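PDB 6RIW: ORF10 from Moritella marina, which probably condenses acyl chains as the ketosynthase-chain length factor part of a polyunsaturated fatty acid synthase, here without the dehydratase region of the longer protein. Local coordinates for residues 777-782 / 819-824; 790-795 / 879-884. All blocks are in the same frame, centred on the assembly; numbering follows the deposited sequence.

Contact 1 of 2, residues 777-782 / 819-824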
ATOM      1  N   LYS A 777      18.318   7.771  22.051  1.00 16.98           N
ATOM      2  CA  LYS A 777      19.514   8.002  21.246  1.00 19.07           C
ATOM      3  C   LYS A 777      19.144   8.241  19.787  1.00 19.15           C
ATOM      4  O   LYS A 777      19.663   9.169  19.152  1.00 17.00           O
ATOM      5  CB  LYS A 777      20.447   6.804  21.366  1.00 18.32           C
ATOM      6  CG  LYS A 777      21.756   6.947  20.613  1.00 25.81           C
ATOM      7  CD  LYS A 777      22.646   8.002  21.286  1.00 29.32           C
ATOM      8  CE  LYS A 777      24.043   8.050  20.640  1.00 35.11           C
ATOM      9  NZ  LYS A 777      24.600   9.430  20.580  1.00 40.49           N
ATOM     10  N   ALA A 778      18.234   7.414  19.250  1.00 17.65           N
ATOM     11  CA  ALA A 778      17.773   7.598  17.875  1.00 18.96           C
ATOM     12  C   ALA A 778      17.121   8.960  17.692  1.00 16.19           C
ATOM     13  O   ALA A 778      17.320   9.611  16.664  1.00 14.21           O
ATOM     14  CB  ALA A 778      16.793   6.483  17.484  1.00 14.56           C
ATOM     15  N   ILE A 779      16.345   9.414  18.682  1.00 12.97           N
ATOM     16  CA  ILE A 779      15.743  10.745  18.606  1.00 14.49           C
ATOM     17  C   ILE A 779      16.820  11.824  18.497  1.00 17.39           C
ATOM     18  O   ILE A 779      16.735  12.736  17.659  1.00 14.75           O
ATOM     19  CB  ILE A 779      14.834  10.985  19.821  1.00 12.79           C
ATOM     20  CG1 ILE A 779      13.647  10.009  19.772  1.00 13.71           C
ATOM     21  CG2 ILE A 779      14.336  12.409  19.825  1.00 14.76           C
ATOM     22  CD1 ILE A 779      12.740  10.079  20.979  1.00 13.69           C
ATOM     23  N   THR A 780      17.835  11.763  19.364  1.00 14.10           N
ATOM     24  CA  THR A 780      18.850  12.811  19.323  1.00 14.18           C
ATOM     25  C   THR A 780      19.646  12.769  18.025  1.00 17.20           C
ATOM     26  O   THR A 780      20.022  13.830  17.502  1.00 16.77           O
ATOM     27  CB  THR A 780      19.782  12.708  20.543  1.00 20.63           C
ATOM     28  OG1 THR A 780      20.550  11.506  20.458  1.00 26.36           O
ATOM     29  CG2 THR A 780      18.980  12.671  21.800  1.00 16.61           C
ATOM     30  N   ILE A 781      19.865  11.573  17.465  1.00 16.33           N
ATOM     31  CA  ILE A 781      20.605  11.469  16.210  1.00 18.86           C
ATOM     32  C   ILE A 781      19.809  12.083  15.070  1.00 20.17           C
ATOM     33  O   ILE A 781      20.347  12.845  14.248  1.00 17.75           O
ATOM     34  CB  ILE A 781      20.960  10.005  15.906  1.00 17.53           C
ATOM     35  CG1 ILE A 781      22.083   9.526  16.834  1.00 18.69           C
ATOM     36  CG2 ILE A 781      21.355   9.866  14.435  1.00 20.42           C
ATOM     37  CD1 ILE A 781      22.338   8.030  16.749  1.00 23.77           C
ATOM     38  N   ALA A 782      18.516  11.742  14.990  1.00 13.94           N
ATOM     39  CA  ALA A 782      17.666  12.320  13.960  1.00 15.08           C
ATOM     40  C   ALA A 782      17.520  13.819  14.146  1.00 16.91           C
ATOM     41  O   ALA A 782      17.516  14.574  13.168  1.00 13.62           O
ATOM     42  CB  ALA A 782      16.293  11.636  13.966  1.00 15.36           C
ATOM     43  N   PRO A 819      13.393  17.128  26.181  1.00 22.76           N
ATOM     44  CA  PRO A 819      13.830  18.205  27.092  1.00 24.09           C
ATOM     45  C   PRO A 819      15.335  18.362  27.125  1.00 23.45           C
ATOM     46  O   PRO A 819      15.822  19.474  27.367  1.00 27.49           O
ATOM     47  CB  PRO A 819      13.270  17.776  28.460  1.00 26.12           C
ATOM     48  CG  PRO A 819      12.165  16.781  28.143  1.00 25.50           C
ATOM     49  CD  PRO A 819      12.642  16.072  26.890  1.00 21.02           C
ATOM     50  N   THR A 820      16.083  17.293  26.854  1.00 19.54           N
ATOM     51  CA  THR A 820      17.534  17.408  26.740  1.00 26.12           C
ATOM     52  C   THR A 820      17.939  18.200  25.503  1.00 28.27           C
ATOM     53  O   THR A 820      18.821  19.065  25.570  1.00 23.57           O
ATOM     54  CB  THR A 820      18.152  16.012  26.701  1.00 27.96           C
ATOM     55  OG1 THR A 820      17.785  15.312  27.898  1.00 32.04           O
ATOM     56  CG2 THR A 820      19.658  16.086  26.590  1.00 27.95           C
ATOM     57  N   LEU A 821      17.319  17.899  24.360  1.00 21.32           N
ATOM     58  CA  LEU A 821      17.615  18.620  23.126  1.00 23.59           C
ATOM     59  C   LEU A 821      17.208  20.080  23.225  1.00 22.14           C
ATOM     60  O   LEU A 821      17.941  20.971  22.783  1.00 20.90           O
ATOM     61  CB  LEU A 821      16.876  17.969  21.953  1.00 20.68           C
ATOM     62  CG  LEU A 821      17.496  16.681  21.422  1.00 20.69           C
ATOM     63  CD1 LEU A 821      16.475  15.853  20.625  1.00 18.66           C
ATOM     64  CD2 LEU A 821      18.718  17.000  20.566  1.00 20.27           C
ATOM     65  N   TYR A 822      16.037  20.333  23.792  1.00 18.53           N
ATOM     66  CA  TYR A 822      15.352  21.618  23.689  1.00 21.03           C
ATOM     67  C   TYR A 822      14.893  22.054  25.074  1.00 22.53           C
ATOM     68  O   TYR A 822      13.686  22.146  25.338  1.00 22.28           O
ATOM     69  CB  TYR A 822      14.151  21.506  22.751  1.00 18.03           C
ATOM     70  CG  TYR A 822      14.426  20.955  21.366  1.00 21.14           C
ATOM     71  CD1 TYR A 822      15.202  21.669  20.460  1.00 19.39           C
ATOM     72  CD2 TYR A 822      13.857  19.740  20.939  1.00 19.69           C
ATOM     73  CE1 TYR A 822      15.434  21.194  19.170  1.00 19.58           C
ATOM     74  CE2 TYR A 822      14.095  19.246  19.657  1.00 18.61           C
ATOM     75  CZ  TYR A 822      14.874  19.992  18.769  1.00 17.60           C
ATOM     76  OH  TYR A 822      15.122  19.537  17.487  1.00 17.91           O
ATOM     77  N   PRO A 823      15.833  22.347  25.983  1.00 23.32           N
ATOM     78  CA  PRO A 823      15.448  22.569  27.393  1.00 24.86           C
ATOM     79  C   PRO A 823      14.553  23.773  27.615  1.00 23.49           C
ATOM     80  O   PRO A 823      13.789  23.786  28.587  1.00 26.75           O
ATOM     81  CB  PRO A 823      16.802  22.736  28.107  1.00 25.27           C
ATOM     82  CG  PRO A 823      17.734  23.167  27.049  1.00 26.26           C
ATOM     83  CD  PRO A 823      17.283  22.458  25.781  1.00 21.54           C
ATOM     84  N   SER A 824      14.592  24.771  26.739  1.00 23.58           N
ATOM     85  CA  SER A 824      13.769  25.955  26.920  1.00 27.92           C
ATOM     86  C   SER A 824      12.475  25.932  26.107  1.00 28.90           C
ATOM     87  O   SER A 824      11.687  26.880  26.201  1.00 27.79           O
ATOM     88  CB  SER A 824      14.589  27.213  26.587  1.00 31.38           C
ATOM     89  OG  SER A 824      14.784  27.347  25.194  1.00 34.72           O
TER

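Contact 2 of 2, residues 790-795 / 879-884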
ATOM      1  N   ALA A 790      18.563  22.001   8.515  1.00 18.23           N
ATOM      2  CA  ALA A 790      17.846  23.264   8.556  1.00 18.70           C
ATOM      3  C   ALA A 790      18.775  24.457   8.726  1.00 24.32           C
ATOM      4  O   ALA A 790      18.354  25.589   8.470  1.00 24.79           O
ATOM      5  CB  ALA A 790      16.812  23.261   9.694  1.00 20.54           C
ATOM      6  N   GLY A 791      20.011  24.234   9.163  1.00 23.98           N
ATOM      7  CA  GLY A 791      20.936  25.328   9.384  1.00 25.81           C
ATOM      8  C   GLY A 791      20.687  26.127  10.641  1.00 26.80           C
ATOM      9  O   GLY A 791      20.968  27.326  10.662  1.00 23.70           O
ATOM     10  N   ILE A 792      20.160  25.503  11.698  1.00 22.78           N
ATOM     11  CA  ILE A 792      19.872  26.189  12.949  1.00 22.73           C
ATOM     12  C   ILE A 792      20.460  25.375  14.095  1.00 22.18           C
ATOM     13  O   ILE A 792      20.947  24.259  13.922  1.00 23.64           O
ATOM     14  CB  ILE A 792      18.361  26.428  13.183  1.00 21.86           C
ATOM     15  CG1 ILE A 792      17.608  25.097  13.380  1.00 20.74           C
ATOM     16  CG2 ILE A 792      17.754  27.257  12.057  1.00 23.86           C
ATOM     17  CD1 ILE A 792      16.161  25.286  13.881  1.00 22.23           C
ATOM     18  N   SER A 793      20.420  25.964  15.274  1.00 23.52           N
ATOM     19  CA  SER A 793      20.849  25.292  16.488  1.00 23.53           C
ATOM     20  C   SER A 793      19.621  24.926  17.313  1.00 21.25           C
ATOM     21  O   SER A 793      18.538  25.488  17.130  1.00 22.45           O
ATOM     22  CB  SER A 793      21.780  26.198  17.301  1.00 27.16           C
ATOM     23  OG  SER A 793      21.017  27.260  17.868  1.00 29.89           O
ATOM     24  N   ALA A 794      19.803  23.978  18.230  1.00 21.49           N
ATOM     25  CA  ALA A 794      18.686  23.555  19.068  1.00 21.14           C
ATOM     26  C   ALA A 794      18.074  24.725  19.829  1.00 24.18           C
ATOM     27  O   ALA A 794      16.859  24.753  20.042  1.00 21.09           O
ATOM     28  CB  ALA A 794      19.144  22.465  20.032  1.00 21.09           C
ATOM     29  N   ALA A 795      18.890  25.714  20.230  1.00 22.47           N
ATOM     30  CA  ALA A 795      18.347  26.852  20.966  1.00 21.19           C
ATOM     31  C   ALA A 795      17.439  27.726  20.108  1.00 22.65           C
ATOM     32  O   ALA A 795      16.682  28.544  20.647  1.00 25.01           O
ATOM     33  CB  ALA A 795      19.498  27.691  21.542  1.00 26.89           C
ATOM     34  N   HIS A 879      12.509  13.410  12.412  1.00 11.28           N
ATOM     35  CA  HIS A 879      12.547  14.728  13.038  1.00 13.56           C
ATOM     36  C   HIS A 879      12.471  15.798  11.958  1.00 14.35           C
ATOM     37  O   HIS A 879      13.204  15.730  10.962  1.00 15.22           O
ATOM     38  CB  HIS A 879      13.822  14.898  13.877  1.00 12.91           C
ATOM     39  CG  HIS A 879      13.653  15.797  15.070  1.00 15.78           C
ATOM     40  ND1 HIS A 879      13.073  15.379  16.254  1.00 16.32           N
ATOM     41  CD2 HIS A 879      14.015  17.090  15.262  1.00 16.72           C
ATOM     42  CE1 HIS A 879      13.075  16.385  17.116  1.00 17.10           C
ATOM     43  NE2 HIS A 879      13.645  17.434  16.539  1.00 16.83           N
ATOM     44  N   LEU A 880      11.584  16.772  12.150  1.00 12.34           N
ATOM     45  CA  LEU A 880      11.363  17.814  11.155  1.00 14.28           C
ATOM     46  C   LEU A 880      11.545  19.178  11.794  1.00 16.59           C
ATOM     47  O   LEU A 880      11.235  19.369  12.974  1.00 15.14           O
ATOM     48  CB  LEU A 880       9.953  17.762  10.559  1.00 14.35           C
ATOM     49  CG  LEU A 880       9.581  16.540   9.737  1.00 13.49           C
ATOM     50  CD1 LEU A 880       9.146  15.414  10.649  1.00 17.58           C
ATOM     51  CD2 LEU A 880       8.433  16.903   8.779  1.00 12.41           C
ATOM     52  N   ILE A 881      12.012  20.130  10.996  1.00 13.13           N
ATOM     53  CA  ILE A 881      12.050  21.538  11.396  1.00 14.65           C
ATOM     54  C   ILE A 881      11.176  22.315  10.425  1.00 12.40           C
ATOM     55  O   ILE A 881      11.399  22.258   9.212  1.00 13.20           O
ATOM     56  CB  ILE A 881      13.480  22.111  11.384  1.00 16.50           C
ATOM     57  CG1 ILE A 881      14.418  21.320  12.306  1.00 19.18           C
ATOM     58  CG2 ILE A 881      13.429  23.592  11.731  1.00 18.93           C
ATOM     59  CD1 ILE A 881      14.001  21.350  13.807  1.00 18.53           C
ATOM     60  N   LEU A 882      10.186  23.031  10.947  1.00 13.03           N
ATOM     61  CA  LEU A 882       9.346  23.910  10.150  1.00 12.87           C
ATOM     62  C   LEU A 882       9.591  25.344  10.599  1.00 15.88           C
ATOM     63  O   LEU A 882       9.930  25.585  11.762  1.00 15.59           O
ATOM     64  CB  LEU A 882       7.858  23.581  10.321  1.00 13.70           C
ATOM     65  CG  LEU A 882       7.315  22.471   9.420  1.00 14.08           C
ATOM     66  CD1 LEU A 882       7.939  21.108   9.801  1.00 16.10           C
ATOM     67  CD2 LEU A 882       5.795  22.439   9.500  1.00 15.08           C
ATOM     68  N   SER A 883       9.403  26.300   9.688  1.00 15.23           N
ATOM     69  CA  SER A 883       9.710  27.685  10.038  1.00 19.57           C
ATOM     70  C   SER A 883       8.635  28.609   9.492  1.00 17.81           C
ATOM     71  O   SER A 883       7.988  28.312   8.484  1.00 18.31           O
ATOM     72  CB  SER A 883      11.115  28.071   9.536  1.00 23.38           C
ATOM     73  OG  SER A 883      11.127  28.191   8.126  1.00 28.71           O
ATOM     74  N   SER A 884       8.417  29.721  10.196  1.00 17.84           N
ATOM     75  CA  SER A 884       7.444  30.697   9.751  1.00 20.40           C
ATOM     76  C   SER A 884       7.971  31.445   8.532  1.00 20.10           C
ATOM     77  O   SER A 884       9.172  31.471   8.255  1.00 20.24           O
ATOM     78  CB  SER A 884       7.109  31.684  10.877  1.00 24.34           C
ATOM     79  OG  SER A 884       8.289  32.304  11.353  1.00 25.40           O
TER

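Contact 1 of 2, residues 777-782 / 819-824
Thr780 and Leu821 bring the two backbones nearest, their CA atoms 7.1 Å apart. Residues 777-782 lie inside helix 776-790, whereas 819-824 holds the last turn of helix 808-821 and the loop beyond it, with Tyr822 the first residue to leave helical geometry. No hydrogen bond crosses the interface, and all the contacts are apolar.

On the 819-824 side, Leu821 makes the contact through one methyl group, CD1. Its CG stands anti to its own carbonyl carbon (chi1 -77°), and CD1 lies 4.1 Å from CG2 of Ile779 and equally far from the Thr780 CA. The length of leucine suits this place, since it lets CD1 span the gap between the helices and rest on a side chain and on the backbone together. Ile779 meets it obliquely with its short branch. Thr780 adds its methyl, CG2 being 4.2 Å from Leu821 CD1, while its hydroxyl is turned back along its own helix: OG1 donates to Lys777 O over 2.8 Å, tilted 24° from the carbonyl plane. With its polar atom satisfied in this way, threonine can present an apolar surface here. The same oxygen accepts the regular helical bond from Ile781 N.

Around this pair of helices, Ile779 also packs on Ala817 and Leu818 of helix 808-821 and on Cys877 of strand 876-884, and Leu821 reaches Ala783 one turn farther along helix 776-790.

Contact 2 of 2, residues 790-795 / 879-884
Ala790, Ile792 and Ile881 make the whole of this contact, and all three point their CB atoms across it. The interaction is purely apolar, with no hydrogen bond between the segments. Ala790, at the end of helix 776-790, sets its methyl against the branch point of Ile881: CB to CB is 3.9 Å, and both CG1 and CG2 of Ile881 lie 4.0 Å from Ala790 CB. A side chain as small as alanine lets the helix end come close to the strand, with CA atoms of Ala790 and Ile881 6.7 Å apart. Ile792 arrives tip to tip, its CD1 3.9 Å from Ile881 CG2. CG1 of Ile792 sits between its backbone N and carbonyl carbon (chi1 66°), and the extended second torsion carries CD1 on toward the strand. Beta-branching favours the extended backbone of Ile881, and it also supplies the CG2 that touches both Ala790 and Ile792.

Backbone hydrogen bonds shape the turn and hold the strand. Gly791 N bonds to Thr788 O and Ile792 N to Leu787 O, while Ile881 is bonded to Asp766 and Ala767 of strand 763-772.

The turn is a Schellman motif that ends helix 776-790, with Gly791 as its C-prime residue at a positive phi of 76°, which glycine readily adopts. Ile792 packs on Leu787, the hydrophobic contact usual for this motif, and both also pack on Ile881 of strand 876-884, within the second ketosynthase-type region of this thiolase-like protein.

From the N terminus, helix 776-790 supplies the first half of contact 1; the last residue of that helix and the loop after it supply the first half of contact 2. The chain then forms strand 797-801 and helix 808-821, whose C-terminal end closes the loop of contact 1, and later reaches strand 876-884, which closes the longer loop of contact 2. The segments alternate, so the loops cross. Their centres lie 12 Å apart, and they meet directly: Tyr822 OH and His879 NE2 form a probable hydrogen bond of 2.7 Å, and Leu821 O packs on Ala794. Together they tie helix 776-790 and the loop after it to helix 808-821 and to strand 876-884.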